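Local coordinates for hypothetical protein (Uncultured marine organism, PDB 2OD6) that is of unknown function but forms a dimer with a ferredoxin-like fold and binds an oxo fatty acid, 10-oxohexadecanoic acid, in a pocket, at residues N50-W53 / N54-E57. Numbering follows the deposited sequence.
Sequences NRVW and NKGE
Val52 CG1 meets the side chains of both Asn54 and Lys55 where strand 44-52 gives way to a loop. This methyl group is 3.4 Å from Asn54 OD1 and 3.5 Å from Lys55 CG; having CG1 anti to the backbone N (chi1 174°) places it there. The Trp53 side chain sets off away from the following residues, yet with CG between the backbone N and the carbonyl carbon (chi1 53°) the benzo side of the indole comes obliquely to Asn54, CE3 lying 3.7 Å from its N and also touching its CB. The Asn54 amide is inclined 67° to the ring plane. Cutting Trp53 back to an alanine removes the indole, which is likely to open a gap beside Asn54 CB and to lose packing on Cys104 of the second subunit. Two waters bridge the backbone. The first accepts from Lys55 N at 2.9 Å and donates to the carbonyl oxygens of Val52 and Gly56; the second donates to Trp53 O at 2.6 Å and accepts from Gly56 N at 2.8 Å. Gly56 has a positive phi, which favours glycine. The contact begins the loop joining antiparallel strands 44-52 and 59-67. Asn54 OD1 accepts from Arg103 N of the second subunit, and Asn50, Arg51 and Val52 form an antiparallel ladder with a strand of that subunit, extending the sheet across the interface, consistent with a dimeric alpha/beta-barrel family.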
loop_
_atom_site.group_PDB
_atom_site.type_symbol
_atom_site.label_atom_id
_atom_site.label_comp_id
_atom_site.label_asym_id
_atom_site.label_seq_id
_atom_site.Cartn_x
_atom_site.Cartn_y
_atom_site.Cartn_z
ATOM N N ASN A 50 3.576 6.704 4.885
ATOM C CA ASN A 50 3.463 7.479 3.622
ATOM C C ASN A 50 2.457 8.512 3.819
ATOM O O ASN A 50 1.404 8.138 4.265
ATOM C CB ASN A 50 3.034 6.531 2.485
ATOM C CG ASN A 50 3.965 5.347 2.319
ATOM O OD1 ASN A 50 4.955 5.443 1.598
ATOM N ND2 ASN A 50 3.632 4.174 2.981
ATOM N N ARG A 51 2.769 9.783 3.548
ATOM C CA ARG A 51 1.820 10.876 3.804
ATOM C C ARG A 51 1.009 11.021 2.528
ATOM O O ARG A 51 1.601 11.198 1.459
ATOM C CB ARG A 51 2.620 12.174 4.005
ATOM C CG ARG A 51 1.831 13.453 3.927
ATOM C CD ARG A 51 1.035 13.480 5.039
ATOM N NE ARG A 51 0.221 14.694 5.060
ATOM C CZ ARG A 51 0.679 15.939 5.139
ATOM N NH1 ARG A 51 1.946 16.221 5.342
ATOM N NH2 ARG A 51 -0.215 16.905 5.158
ATOM N N VAL A 52 -0.320 11.036 2.646
ATOM C CA VAL A 52 -1.193 11.105 1.469
ATOM C C VAL A 52 -1.411 12.596 1.174
ATOM O O VAL A 52 -1.907 13.333 2.039
ATOM C CB VAL A 52 -2.541 10.378 1.671
ATOM C CG1 VAL A 52 -3.492 10.627 0.395
ATOM C CG2 VAL A 52 -2.339 8.812 1.944
ATOM N N TRP A 53 -1.021 13.039 -0.022
ATOM C CA TRP A 53 -1.125 14.475 -0.359
ATOM C C TRP A 53 -2.223 14.867 -1.386
ATOM O O TRP A 53 -2.515 16.067 -1.542
ATOM C CB TRP A 53 0.229 15.050 -0.741
ATOM C CG TRP A 53 1.000 14.279 -1.857
ATOM C CD1 TRP A 53 1.959 13.399 -1.695
ATOM C CD2 TRP A 53 0.738 14.346 -3.289
ATOM N NE1 TRP A 53 2.378 12.921 -2.910
ATOM C CE2 TRP A 53 1.654 13.500 -3.908
ATOM C CE3 TRP A 53 -0.139 15.098 -4.091
ATOM C CZ2 TRP A 53 1.710 13.341 -5.299
ATOM C CZ3 TRP A 53 -0.097 14.923 -5.457
ATOM C CH2 TRP A 53 0.834 14.066 -6.050
ATOM N N ASN A 54 -2.898 13.878 -1.977
ATOM C CA ASN A 54 -3.886 14.112 -3.056
ATOM C C ASN A 54 -5.325 13.993 -2.674
ATOM O O ASN A 54 -6.172 13.927 -3.531
ATOM C CB ASN A 54 -3.588 13.212 -4.269
ATOM C CG ASN A 54 -3.992 11.760 -4.042
ATOM O OD1 ASN A 54 -3.740 11.206 -2.984
ATOM N ND2 ASN A 54 -4.574 11.137 -5.044
ATOM N N LYS A 55 -5.629 14.023 -1.388
ATOM C CA LYS A 55 -7.012 13.899 -0.904
ATOM C C LYS A 55 -7.463 15.163 -0.276
ATOM O O LYS A 55 -8.455 15.194 0.501
ATOM C CB LYS A 55 -7.110 12.738 0.094
ATOM C CG LYS A 55 -6.805 11.444 -0.509
ATOM C CD LYS A 55 -7.740 11.105 -1.608
ATOM C CE LYS A 55 -7.319 9.758 -2.209
ATOM N NZ LYS A 55 -8.099 9.398 -3.418
ATOM N N GLY A 56 -6.787 16.265 -0.618
ATOM C CA GLY A 56 -7.313 17.573 -0.209
ATOM C C GLY A 56 -6.958 17.809 1.249
ATOM O O GLY A 56 -5.868 17.506 1.693
ATOM N N GLU A 57 -7.903 18.283 2.016
ATOM C CA GLU A 57 -7.614 18.730 3.370
ATOM C C GLU A 57 -7.757 17.578 4.408
ATOM O O GLU A 57 -8.607 17.563 5.255
ATOM C CB GLU A 57 -8.520 19.890 3.641
ATOM C CG GLU A 57 -8.178 20.670 4.851
ATOM C CD GLU A 57 -8.997 21.911 4.964
ATOM O OE1 GLU A 57 -10.150 21.960 4.469
ATOM O OE2 GLU A 57 -8.465 22.852 5.558
HETATM O O HOH W 1 -4.318 14.946 1.072
HETATM O O HOH W 2 -4.708 17.269 -2.257
#